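Local structure of TRAP solute Binding Protein (Uncultured marine bacterium, 5I7I) at residues 104-109 and 171-176; 147-152 and 165-170; 191-196 and 215-220; 223-228 and 293-298. The protein probably serves as the solute-binding component of a TRAP transporter, capturing aromatic acids such as 3-hydroxybenzoate for uptake. All blocks are in the same frame, centred on the assembly; numbering follows the deposited sequence. Where two conformers were deposited one is given.

Contact 1. Residues 104-109 and 171-176; sequences AFELPF and TRVITK
The side chain of Glu106 lies obliquely over the first turn of helix 172-180, its CB packed 3.6 Å from Val173 CG1 and its carboxylate carried on to the residue that caps the helix. There Thr171 OG1 donates to Glu106 OE2 at 2.7 Å, arriving on the syn side of the carboxylate but 27° out of its plane. The same hydroxyl oxygen accepts from Ile174 N at 3.2 Å, an almost straight bond with 169° at the hydrogen, which identifies Thr171 as the N-cap. Its chi1 of 75° sets OG1 between the backbone N and the carbonyl carbon, from where it can serve helix and carboxylate together. Glu106 OE2 has a second partner in Thr236 OG1. The other oxygen, OE1, rests against methyl CG2 of Val173 at 3.6 Å.

Methyl groups close the rest of the interface. Ile174 brings CD1 to 3.2 Å from Glu106 O, a close approach of methyl to carbonyl, and Leu107 CD2 meets Val173 CG1 at 4.0 Å; Trp314 of helix 297-320 also packs on Leu107. With alanine at Glu106 the hydroxyl of Thr171 is likely to lose its acceptor, that of Thr236 its carboxylate partner, and a gap to open beside Val173. Thr171 directly follows Pro170 of the ligand pocket, so the loop 104-109 meets the helix right where the chain leaves the binding site. A buried carboxylate held by two hydroxyls beside a helix N-terminus is likely to be stabilised as the anion.

Contact 2. Residues 147-152 and 165-170; sequences GKIHTK and MKMRGP. With 3HB (3-hydroxybenzoic acid), chain C.
Arg168 NH2 is gripped from two directions: it donates to O2' of the bound 3-hydroxybenzoate at 2.7 Å, with 172° at the hydrogen, and to Met188 O. Its neighbour Arg168 NH1 reaches the ligand's O1' at 2.9 Å and is likewise shared, with Val206 O. The two ligand bonds form a bidentate, end-on clamp, since the carboxylate carbon C1' lies in the guanidinium plane at its edge. A bend at chi2 (-90°) carries the arginine chain away from strand 166-169 to the pocket. Over one guanidinium face sits Pro170 CA, 3.4 Å above the plane, while Pro170 CB lies 3.5 Å from the ligand's O2'.

Strands 148-151 and 166-169 run roughly antiparallel (137°) with axes 8.6 Å apart, too far for direct pairing, because strand 204-207 lies between them in the sheet. Met167 nonetheless reaches across to the far strand with its side chain. Its doubly bent chain delivers CE to 3.8 Å from Ile149 CG2, crossing it at about a right angle, to 4.0 Å from Thr151 CG2, and to 3.5 Å from His150 O.

Tyr94 and Glu210 add hydrogen bonds to the ligand. An arginine pairing with the substrate carboxylate is a hallmark of TRAP solute-binding proteins, and here the bonds to the carbonyls of Met188 and Val206 probably help fix its rotation. The complementary charges of guanidinium and carboxylate probably contribute to the selectivity for acids.

Contact 3. Residues 191-196 and 215-220; sequences PAVAGA and FKLHEL
Aliphatic packing carries most of this contact, with Ala194 and Leu217 closest in backbone, their CA atoms 6.2 Å apart. The small side chain of Ala194 is consistent with that close approach: its CB meets Leu220 CD1 at 3.7 Å and Leu217 CD2 at 3.9 Å, so that the two leucines, one helical turn apart, close on a single methyl. Leu217 CD2 also touches Val193 CG1 at 3.7 Å, the two side chains crossing at about a right angle. Val193 presents that methyl because CG1 stands anti to its backbone N (chi1 169°).

The aromatic part is the meeting of Phe215 with Pro191. The side chains lie alongside each other and point the same way; Phe215 CE1 comes 3.7 Å from Pro191 CA and 3.9 Å from Pro191 CB, an oblique approach.

The two segments share no polar bond; within them, Ala196 N donates to Ala192 O, and Lys216 O accepts from both Glu219 N (3.0 Å) and Leu220 N, the first turn of the short helix that Lys216 precedes at its N-cap position. Phe215 O also lies against the packing, 3.8 Å from Ala194 CB.

Strand 204-207 adjoins both helices, its Met205 touching Val193 and Leu217. Leu197, further along helix 193-198, extends the seam against Leu217 and Leu220, while at the other end Phe215 packs on Val190 of the ligand pocket and on Pro34.

Contact 4. Residues 223-228 and 293-298; sequences AHTTVS and HSLSGG
Leu295 O accepts twice from Ser228, from the hydroxyl OG at 2.7 Å and from the amide N at 2.9 Å. The amide donor arrives in the carbonyl plane, whereas OG is tilted 20° from it. With chi1 at 66°, Ser228 OG is folded back over its own main chain, toward Leu295 O. Replacing Ser228 with alanine would probably leave Leu295 O with the amide bond alone and make the end of the strand pair less firmly tied.

Upstream the bonds follow the parallel register in which Thr225, Thr226 and Val227 pair with His293, Ser294 and Leu295. His293 uses both its main-chain groups, N to His224 O at 2.9 Å and O from Thr226 N at 2.8 Å. Thr226 O then accepts from Leu295 N at 2.9 Å, with the donor 29° from the carbonyl plane. Ser294 OG lies near Ser228 N, but the angle is too poor for a bond. Two polar side chains find partners outside the pair: Thr225 OG1 bonds Ile156 O, and His224 ND1 bonds His150 ND1.

Thr225 and Leu295 share a sheet face, with Thr225 CG2 3.7 Å from Leu295 CG; Thr226 and Ser294 lie on the other.

Strand 291-295 is the sheet's outermost on this side, and strand 223-227 separates it from antiparallel strand 148-151. Helix 297-320 follows directly, its Leu300 packing on Val227 and Ser228 and its Met303 on Leu295.

In the fold
Contacts 1 and 2 are buried, contacts 3 and 4 only partly so. Contacts 2 and 4 belong to one six-stranded sheet, joined where strands 148-151 and 223-227 pair and the imidazoles of His150 and His224 bond; yet contact 4 is mostly main-chain pairing at the sheet margin, while contact 2 bridges non-adjacent strands through side chains and serves the ligand. Contact 3 is apolar helix packing over this sheet, and its Val193 touches Arg168 of contact 2. Contact 1, a polar helix cap among hydrophobic groups, begins where strand 166-169 gives way to helix 172-180. It reaches contact 4 by Phe109 against Val227, whereas it does not touch contact 3.

Contact 1. Residues 104-109 and 171-176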
loop_
_atom_site.group_PDB
_atom_site.type_symbol
_atom_site.label_atom_id
_atom_site.label_comp_id
_atom_site.label_asym_id
_atom_site.label_seq_id
_atom_site.Cartn_x
_atom_site.Cartn_y
_atom_site.Cartn_z
ATOM N N ALA A 104 11.109 2.132 -4.751
ATOM C CA ALA A 104 11.694 3.385 -4.278
ATOM C C ALA A 104 10.749 4.098 -3.334
ATOM O O ALA A 104 11.192 4.771 -2.398
ATOM C CB ALA A 104 12.054 4.299 -5.446
ATOM N N PHE A 105 9.454 3.957 -3.560
ATOM C CA PHE A 105 8.474 4.621 -2.720
ATOM C C PHE A 105 8.291 3.940 -1.382
ATOM O O PHE A 105 7.658 4.525 -0.492
ATOM C CB PHE A 105 7.143 4.737 -3.459
ATOM C CG PHE A 105 7.073 5.917 -4.370
ATOM C CD1 PHE A 105 7.612 5.874 -5.649
ATOM C CD2 PHE A 105 6.506 7.104 -3.932
ATOM C CE1 PHE A 105 7.552 6.987 -6.483
ATOM C CE2 PHE A 105 6.457 8.216 -4.765
ATOM C CZ PHE A 105 6.966 8.154 -6.031
ATOM N N GLU A 106 8.863 2.760 -1.204
ATOM C CA GLU A 106 8.801 2.023 0.045
ATOM C C GLU A 106 9.962 2.325 0.979
ATOM O O GLU A 106 10.007 1.771 2.077
ATOM C CB GLU A 106 8.801 0.526 -0.240
ATOM C CG GLU A 106 7.608 0.031 -0.990
ATOM C CD GLU A 106 7.595 -1.456 -1.061
ATOM O OE1 GLU A 106 8.219 -2.022 -1.987
ATOM O OE2 GLU A 106 6.997 -2.064 -0.145
ATOM N N LEU A 107 10.916 3.153 0.570
ATOM C CA LEU A 107 12.116 3.354 1.353
ATOM C C LEU A 107 11.825 4.167 2.610
ATOM O O LEU A 107 10.808 4.864 2.699
ATOM C CB LEU A 107 13.198 4.001 0.496
ATOM C CG LEU A 107 13.690 3.118 -0.653
ATOM C CD1 LEU A 107 14.660 3.880 -1.537
ATOM C CD2 LEU A 107 14.369 1.859 -0.110
ATOM N N PRO A 108 12.690 4.055 3.618
ATOM C CA PRO A 108 12.383 4.644 4.922
ATOM C C PRO A 108 12.152 6.143 4.810
ATOM O O PRO A 108 12.902 6.870 4.158
ATOM C CB PRO A 108 13.630 4.315 5.748
ATOM C CG PRO A 108 14.131 3.000 5.139
ATOM C CD PRO A 108 13.904 3.211 3.675
ATOM N N PHE A 109 11.099 6.605 5.457
ATOM C CA PHE A 109 10.840 8.033 5.602
ATOM C C PHE A 109 10.613 8.740 4.275
ATOM O O PHE A 109 10.757 9.962 4.190
ATOM C CB PHE A 109 11.900 8.698 6.482
ATOM C CG PHE A 109 11.907 8.132 7.869
ATOM C CD1 PHE A 109 10.945 8.506 8.785
ATOM C CD2 PHE A 109 12.806 7.151 8.231
ATOM C CE1 PHE A 109 10.917 7.956 10.033
ATOM C CE2 PHE A 109 12.775 6.593 9.493
ATOM C CZ PHE A 109 11.826 6.993 10.391
ATOM N N THR A 171 6.139 -6.355 2.689
ATOM C CA THR A 171 6.953 -6.574 1.506
ATOM C C THR A 171 8.408 -6.691 1.923
ATOM O O THR A 171 8.780 -6.397 3.057
ATOM C CB THR A 171 6.883 -5.395 0.533
ATOM O OG1 THR A 171 7.663 -4.325 1.075
ATOM C CG2 THR A 171 5.457 -4.939 0.310
ATOM N N ARG A 172 9.232 -7.105 0.964
ATOM C CA ARG A 172 10.644 -7.293 1.227
ATOM C C ARG A 172 11.323 -5.990 1.611
ATOM O O ARG A 172 12.193 -5.981 2.486
ATOM C CB ARG A 172 11.293 -7.894 -0.014
ATOM C CG ARG A 172 12.733 -8.290 0.190
ATOM C CD ARG A 172 13.207 -9.132 -0.989
ATOM N NE ARG A 172 12.546 -10.438 -1.056
ATOM C CZ ARG A 172 12.729 -11.317 -2.040
ATOM N NH1 ARG A 172 13.540 -11.028 -3.049
ATOM N NH2 ARG A 172 12.104 -12.487 -2.017
ATOM N N VAL A 173 10.980 -4.892 0.949
ATOM C CA VAL A 173 11.579 -3.614 1.312
ATOM C C VAL A 173 11.237 -3.247 2.751
ATOM O O VAL A 173 12.108 -2.818 3.522
ATOM C CB VAL A 173 11.187 -2.508 0.313
ATOM C CG1 VAL A 173 11.872 -1.206 0.657
ATOM C CG2 VAL A 173 11.542 -2.923 -1.107
ATOM N N ILE A 174 9.970 -3.414 3.144
ATOM C CA ILE A 174 9.587 -3.000 4.486
ATOM C C ILE A 174 10.145 -3.941 5.537
ATOM O O ILE A 174 10.502 -3.503 6.633
ATOM C CB ILE A 174 8.065 -2.833 4.607
ATOM C CG1 ILE A 174 7.533 -1.864 3.542
ATOM C CG2 ILE A 174 7.716 -2.315 5.984
ATOM C CD1 ILE A 174 8.274 -0.543 3.469
ATOM N N THR A 175 10.260 -5.230 5.248
ATOM C CA THR A 175 10.898 -6.100 6.230
ATOM C C THR A 175 12.373 -5.761 6.384
ATOM O O THR A 175 12.913 -5.820 7.492
ATOM C CB THR A 175 10.697 -7.583 5.883
ATOM O OG1 THR A 175 11.096 -7.863 4.539
ATOM C CG2 THR A 175 9.233 -7.970 6.064
ATOM N N LYS A 176 13.050 -5.418 5.288
ATOM C CA LYS A 176 14.432 -4.969 5.421
ATOM C C LYS A 176 14.533 -3.717 6.283
ATOM O O LYS A 176 15.483 -3.568 7.063
ATOM C CB LYS A 176 15.056 -4.761 4.045
ATOM C CG LYS A 176 15.346 -6.056 3.350
ATOM C CD LYS A 176 15.985 -5.821 2.002
ATOM C CE LYS A 176 16.383 -7.125 1.370
ATOM N NZ LYS A 176 16.829 -6.915 -0.026
#

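Contact 2. Residues 147-152 and 165-170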
loop_
_atom_site.group_PDB
_atom_site.type_symbol
_atom_site.label_atom_id
_atom_site.label_comp_id
_atom_site.label_asym_id
_atom_site.label_seq_id
_atom_site.Cartn_x
_atom_site.Cartn_y
_atom_site.Cartn_z
ATOM N N GLY A 147 2.610 4.120 7.490
ATOM C CA GLY A 147 2.384 3.064 8.448
ATOM C C GLY A 147 2.885 3.383 9.846
ATOM O O GLY A 147 3.739 4.249 10.060
ATOM N N LYS A 148 2.303 2.663 10.810
ATOM C CA LYS A 148 2.633 2.774 12.219
ATOM C C LYS A 148 3.130 1.420 12.714
ATOM O O LYS A 148 2.969 0.376 12.062
ATOM C CB LYS A 148 1.420 3.260 13.017
ATOM C CG LYS A 148 1.021 4.724 12.763
ATOM C CD LYS A 148 0.128 4.952 11.531
ATOM C CE LYS A 148 -0.082 6.424 11.267
ATOM N NZ LYS A 148 -0.816 6.681 9.996
ATOM N N ILE A 149 3.741 1.446 13.900
ATOM C CA ILE A 149 4.332 0.279 14.550
ATOM C C ILE A 149 3.385 -0.193 15.637
ATOM O O ILE A 149 3.011 0.586 16.517
ATOM C CB ILE A 149 5.708 0.630 15.146
ATOM C CG1 ILE A 149 6.672 1.060 14.054
ATOM C CG2 ILE A 149 6.281 -0.530 15.923
ATOM C CD1 ILE A 149 7.926 1.749 14.559
ATOM N N HIS A 150 3.051 -1.476 15.615
ATOM C CA HIS A 150 2.084 -2.041 16.542
ATOM C C HIS A 150 2.689 -3.239 17.251
ATOM O O HIS A 150 3.278 -4.123 16.614
ATOM C CB HIS A 150 0.828 -2.448 15.783
ATOM C CG HIS A 150 0.348 -1.373 14.866
ATOM N ND1 HIS A 150 -0.401 -0.303 15.298
ATOM C CD2 HIS A 150 0.557 -1.177 13.548
ATOM C CE1 HIS A 150 -0.646 0.497 14.277
ATOM N NE2 HIS A 150 -0.064 -0.008 13.208
ATOM N N THR A 151 2.532 -3.260 18.561
ATOM C CA THR A 151 2.965 -4.358 19.402
ATOM C C THR A 151 1.853 -4.700 20.385
ATOM O O THR A 151 0.944 -3.904 20.633
ATOM C CB THR A 151 4.238 -3.990 20.144
ATOM O OG1 THR A 151 4.016 -2.742 20.792
ATOM C CG2 THR A 151 5.379 -3.832 19.163
ATOM N N LYS A 152 1.935 -5.886 20.971
ATOM C CA LYS A 152 0.879 -6.321 21.872
ATOM C C LYS A 152 0.753 -5.371 23.061
ATOM O O LYS A 152 -0.353 -4.919 23.391
ATOM C CB LYS A 152 1.128 -7.772 22.310
ATOM C CG LYS A 152 0.945 -8.784 21.171
ATOM C CD LYS A 152 1.086 -10.203 21.668
ATOM C CE LYS A 152 0.811 -11.186 20.558
ATOM N NZ LYS A 152 0.707 -12.567 21.095
ATOM N N MET A 165 12.219 -8.475 18.747
ATOM C CA MET A 165 10.791 -8.522 18.464
ATOM C C MET A 165 10.569 -9.010 17.042
ATOM O O MET A 165 11.175 -8.492 16.100
ATOM C CB MET A 165 10.182 -7.130 18.618
ATOM C CG MET A 165 10.318 -6.555 20.014
ATOM S SD MET A 165 9.129 -7.225 21.197
ATOM C CE MET A 165 7.641 -6.358 20.721
ATOM N N LYS A 166 9.702 -10.003 16.888
ATOM C CA LYS A 166 9.364 -10.520 15.570
ATOM C C LYS A 166 8.258 -9.640 15.012
ATOM O O LYS A 166 7.135 -9.654 15.520
ATOM C CB LYS A 166 8.935 -11.979 15.654
ATOM C CG LYS A 166 10.102 -12.880 16.061
ATOM C CD LYS A 166 9.716 -14.319 16.259
ATOM C CE LYS A 166 8.730 -14.441 17.369
ATOM N NZ LYS A 166 8.524 -15.846 17.771
ATOM N N MET A 167 8.576 -8.882 13.972
ATOM C CA MET A 167 7.708 -7.818 13.480
ATOM C C MET A 167 7.339 -8.086 12.033
ATOM O O MET A 167 8.218 -8.224 11.179
ATOM C CB MET A 167 8.399 -6.462 13.620
ATOM C CG MET A 167 8.661 -6.101 15.071
ATOM S SD MET A 167 7.134 -5.842 16.037
ATOM C CE MET A 167 6.553 -4.287 15.382
ATOM N N ARG A 168 6.044 -8.156 11.764
ATOM C CA ARG A 168 5.562 -8.362 10.403
ATOM C C ARG A 168 5.686 -7.090 9.565
ATOM O O ARG A 168 5.369 -5.985 10.025
ATOM C CB ARG A 168 4.100 -8.804 10.414
ATOM C CG ARG A 168 3.443 -8.894 9.047
ATOM C CD ARG A 168 2.770 -7.610 8.586
ATOM N NE ARG A 168 2.159 -7.818 7.279
ATOM C CZ ARG A 168 1.573 -6.874 6.545
ATOM N NH1 ARG A 168 1.502 -5.626 6.966
ATOM N NH2 ARG A 168 1.038 -7.197 5.375
ATOM N N GLY A 169 6.104 -7.256 8.317
ATOM C CA GLY A 169 5.964 -6.243 7.306
ATOM C C GLY A 169 5.309 -6.805 6.059
ATOM O O GLY A 169 5.253 -8.022 5.871
ATOM N N PRO A 170 4.836 -5.920 5.168
ATOM C CA PRO A 170 4.057 -6.374 3.996
ATOM C C PRO A 170 4.888 -6.810 2.804
ATOM O O PRO A 170 4.368 -7.548 1.950
ATOM C CB PRO A 170 3.246 -5.122 3.609
ATOM C CG PRO A 170 4.099 -3.987 4.097
ATOM C CD PRO A 170 4.663 -4.480 5.396
HETATM C "C1'" 3HB C . -0.519 -4.359 4.232
HETATM O "O1'" 3HB C . 0.245 -3.863 5.099
HETATM O "O2'" 3HB C . -0.249 -5.476 3.717
HETATM C C1 3HB C . -1.810 -3.653 3.842
HETATM C C2 3HB C . -2.034 -2.351 4.288
HETATM C C3 3HB C . -3.195 -1.700 3.955
HETATM C C4 3HB C . -4.153 -2.333 3.208
HETATM C C5 3HB C . -3.932 -3.632 2.757
HETATM C C6 3HB C . -2.766 -4.297 3.075
HETATM O O3 3HB C . -3.395 -0.414 4.403
#

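Contact 3. Residues 191-196 and 215-220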
loop_
_atom_site.group_PDB
_atom_site.type_symbol
_atom_site.label_atom_id
_atom_site.label_comp_id
_atom_site.label_asym_id
_atom_site.label_seq_id
_atom_site.Cartn_x
_atom_site.Cartn_y
_atom_site.Cartn_z
ATOM N N PRO A 191 -3.963 -10.445 5.750
ATOM C CA PRO A 191 -4.966 -11.330 6.370
ATOM C C PRO A 191 -4.372 -12.393 7.284
ATOM O O PRO A 191 -5.122 -12.999 8.048
ATOM C CB PRO A 191 -5.688 -11.962 5.170
ATOM C CG PRO A 191 -5.414 -11.032 4.041
ATOM C CD PRO A 191 -4.019 -10.548 4.282
ATOM N N ALA A 192 -3.061 -12.632 7.220
ATOM C CA ALA A 192 -2.376 -13.629 8.037
ATOM C C ALA A 192 -1.880 -13.076 9.372
ATOM O O ALA A 192 -1.459 -13.858 10.236
ATOM C CB ALA A 192 -1.167 -14.167 7.265
ATOM N N VAL A 193 -1.949 -11.762 9.570
ATOM C CA VAL A 193 -1.299 -11.130 10.715
ATOM C C VAL A 193 -1.978 -11.519 12.025
ATOM O O VAL A 193 -1.309 -11.819 13.023
ATOM C CB VAL A 193 -1.298 -9.609 10.525
ATOM C CG1 VAL A 193 -0.871 -8.905 11.801
ATOM C CG2 VAL A 193 -0.371 -9.235 9.386
ATOM N N ALA A 194 -3.312 -11.440 12.073
ATOM C CA ALA A 194 -4.022 -11.686 13.330
ATOM C C ALA A 194 -3.707 -13.071 13.861
ATOM O O ALA A 194 -3.430 -13.247 15.054
ATOM C CB ALA A 194 -5.527 -11.526 13.137
ATOM N N GLY A 195 -3.764 -14.078 12.983
ATOM C CA GLY A 195 -3.490 -15.435 13.418
ATOM C C GLY A 195 -2.064 -15.596 13.897
ATOM O O GLY A 195 -1.797 -16.286 14.885
ATOM N N ALA A 196 -1.124 -14.960 13.200
ATOM C CA ALA A 196 0.275 -15.022 13.598
ATOM C C ALA A 196 0.498 -14.369 14.957
ATOM O O ALA A 196 1.330 -14.845 15.742
ATOM C CB ALA A 196 1.152 -14.377 12.522
ATOM N N PHE A 215 -9.458 -6.653 10.494
ATOM C CA PHE A 215 -8.899 -7.902 10.997
ATOM C C PHE A 215 -8.768 -7.894 12.521
ATOM O O PHE A 215 -8.058 -8.730 13.087
ATOM C CB PHE A 215 -7.541 -8.159 10.339
ATOM C CG PHE A 215 -7.601 -8.215 8.848
ATOM C CD1 PHE A 215 -8.008 -9.357 8.207
ATOM C CD2 PHE A 215 -7.219 -7.121 8.084
ATOM C CE1 PHE A 215 -8.059 -9.410 6.823
ATOM C CE2 PHE A 215 -7.260 -7.164 6.704
ATOM C CZ PHE A 215 -7.681 -8.310 6.077
ATOM N N LYS A 216 -9.456 -6.984 13.205
ATOM C CA LYS A 216 -9.438 -6.900 14.668
ATOM C C LYS A 216 -8.045 -6.584 15.199
ATOM O O LYS A 216 -7.741 -6.856 16.360
ATOM C CB LYS A 216 -9.992 -8.170 15.336
ATOM C CG LYS A 216 -11.397 -8.576 14.922
ATOM C CD LYS A 216 -11.775 -9.898 15.590
ATOM C CE LYS A 216 -13.258 -10.211 15.484
ATOM N NZ LYS A 216 -13.848 -10.444 16.838
ATOM N N LEU A 217 -7.165 -6.037 14.369
ATOM C CA LEU A 217 -5.777 -5.889 14.787
ATOM C C LEU A 217 -5.603 -4.838 15.872
ATOM O O LEU A 217 -4.587 -4.854 16.576
ATOM C CB LEU A 217 -4.901 -5.520 13.594
ATOM C CG LEU A 217 -4.824 -6.617 12.528
ATOM C CD1 LEU A 217 -4.053 -6.173 11.307
ATOM C CD2 LEU A 217 -4.195 -7.891 13.087
ATOM N N HIS A 218 -6.539 -3.911 16.001
ATOM C CA HIS A 218 -6.487 -2.926 17.070
ATOM C C HIS A 218 -6.955 -3.485 18.401
ATOM O O HIS A 218 -6.751 -2.825 19.431
ATOM C CB HIS A 218 -7.333 -1.731 16.684
ATOM C CG HIS A 218 -8.775 -2.070 16.573
ATOM N ND1 HIS A 218 -9.249 -3.020 15.690
ATOM C CD2 HIS A 218 -9.842 -1.621 17.264
ATOM C CE1 HIS A 218 -10.557 -3.129 15.837
ATOM N NE2 HIS A 218 -10.940 -2.287 16.783
ATOM N N GLU A 219 -7.586 -4.667 18.394
ATOM C CA GLU A 219 -7.846 -5.415 19.616
ATOM C C GLU A 219 -6.641 -6.243 20.025
ATOM O O GLU A 219 -6.371 -6.383 21.221
ATOM C CB GLU A 219 -9.076 -6.322 19.443
ATOM C CG GLU A 219 -10.375 -5.544 19.219
ATOM C CD GLU A 219 -11.594 -6.444 19.029
ATOM O OE1 GLU A 219 -11.435 -7.672 18.876
ATOM O OE2 GLU A 219 -12.727 -5.913 19.041
ATOM N N LEU A 220 -5.892 -6.759 19.050
ATOM C CA LEU A 220 -4.795 -7.668 19.318
ATOM C C LEU A 220 -3.484 -6.949 19.587
ATOM O O LEU A 220 -2.560 -7.562 20.127
ATOM C CB LEU A 220 -4.641 -8.634 18.144
ATOM C CG LEU A 220 -5.842 -9.533 17.901
ATOM C CD1 LEU A 220 -5.726 -10.207 16.560
ATOM C CD2 LEU A 220 -5.954 -10.569 18.994
#

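Contact 4. Residues 223-228 and 293-298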
loop_
_atom_site.group_PDB
_atom_site.type_symbol
_atom_site.label_atom_id
_atom_site.label_comp_id
_atom_site.label_asym_id
_atom_site.label_seq_id
_atom_site.Cartn_x
_atom_site.Cartn_y
_atom_site.Cartn_z
ATOM N N ALA A 223 -0.299 -1.329 21.835
ATOM C CA ALA A 223 0.740 -0.312 21.813
ATOM C C ALA A 223 1.036 0.078 20.375
ATOM O O ALA A 223 1.262 -0.783 19.521
ATOM C CB ALA A 223 2.006 -0.812 22.497
ATOM N N HIS A 224 1.025 1.379 20.106
ATOM C CA HIS A 224 1.137 1.901 18.759
ATOM C C HIS A 224 2.096 3.076 18.758
ATOM O O HIS A 224 2.009 3.956 19.617
ATOM C CB HIS A 224 -0.237 2.343 18.256
ATOM C CG HIS A 224 -1.311 1.343 18.524
ATOM N ND1 HIS A 224 -1.461 0.203 17.775
ATOM C CD2 HIS A 224 -2.267 1.290 19.476
ATOM C CE1 HIS A 224 -2.461 -0.515 18.250
ATOM N NE2 HIS A 224 -2.969 0.121 19.287
ATOM N N THR A 225 3.018 3.068 17.798
ATOM C CA THR A 225 4.000 4.130 17.652
ATOM C C THR A 225 3.954 4.692 16.245
ATOM O O THR A 225 3.905 3.945 15.263
ATOM C CB THR A 225 5.407 3.650 18.020
ATOM O OG1 THR A 225 5.498 3.607 19.440
ATOM C CG2 THR A 225 6.500 4.582 17.501
ATOM N N THR A 226 3.967 6.001 16.159
ATOM C CA THR A 226 4.084 6.715 14.908
ATOM C C THR A 226 5.313 7.613 14.984
ATOM O O THR A 226 6.076 7.568 15.948
ATOM C CB THR A 226 2.794 7.472 14.591
ATOM O OG1 THR A 226 2.862 7.910 13.234
ATOM C CG2 THR A 226 2.608 8.681 15.509
ATOM N N VAL A 227 5.507 8.435 13.964
ATOM C CA VAL A 227 6.610 9.384 13.977
ATOM C C VAL A 227 6.065 10.784 13.781
ATOM O O VAL A 227 5.092 10.999 13.048
ATOM C CB VAL A 227 7.723 9.076 12.956
ATOM C CG1 VAL A 227 8.335 7.713 13.222
ATOM C CG2 VAL A 227 7.181 9.143 11.554
ATOM N N SER A 228 6.679 11.722 14.478
ATOM C CA SER A 228 6.363 13.127 14.315
ATOM C C SER A 228 7.059 13.665 13.070
ATOM O O SER A 228 7.899 13.003 12.460
ATOM C CB SER A 228 6.805 13.916 15.540
ATOM O OG SER A 228 8.217 13.917 15.667
ATOM N N HIS A 293 2.191 6.640 20.675
ATOM C CA HIS A 293 3.416 7.340 21.009
ATOM C C HIS A 293 4.030 7.832 19.706
ATOM O O HIS A 293 4.091 7.090 18.727
ATOM C CB HIS A 293 4.379 6.378 21.702
ATOM C CG HIS A 293 5.662 7.007 22.151
ATOM N ND1 HIS A 293 5.710 8.044 23.052
ATOM C CD2 HIS A 293 6.950 6.728 21.829
ATOM C CE1 HIS A 293 6.972 8.386 23.260
ATOM N NE2 HIS A 293 7.745 7.604 22.527
ATOM N N SER A 294 4.519 9.060 19.699
ATOM C CA SER A 294 5.037 9.681 18.487
ATOM C C SER A 294 6.521 9.988 18.671
ATOM O O SER A 294 6.893 10.814 19.512
ATOM C CB SER A 294 4.245 10.946 18.175
ATOM O OG SER A 294 4.672 11.478 16.934
ATOM N N LEU A 295 7.374 9.318 17.902
ATOM C CA LEU A 295 8.808 9.515 18.024
ATOM C C LEU A 295 9.227 10.892 17.539
ATOM O O LEU A 295 8.740 11.402 16.522
ATOM C CB LEU A 295 9.553 8.472 17.199
ATOM C CG LEU A 295 9.225 7.017 17.526
ATOM C CD1 LEU A 295 10.117 6.111 16.695
ATOM C CD2 LEU A 295 9.415 6.732 18.994
ATOM N N SER A 296 10.141 11.498 18.282
ATOM C CA SER A 296 10.733 12.771 17.913
ATOM C C SER A 296 12.180 12.770 18.387
ATOM O O SER A 296 12.682 11.775 18.923
ATOM C CB SER A 296 9.954 13.931 18.546
ATOM O OG SER A 296 10.183 13.986 19.943
ATOM N N GLY A 297 12.854 13.894 18.167
ATOM C CA GLY A 297 14.171 14.102 18.752
ATOM C C GLY A 297 15.159 12.996 18.436
ATOM O O GLY A 297 15.252 12.508 17.308
ATOM N N GLY A 298 15.913 12.588 19.452
ATOM C CA GLY A 298 16.948 11.595 19.294
ATOM C C GLY A 298 16.463 10.261 18.748
ATOM O O GLY A 298 17.029 9.701 17.804
#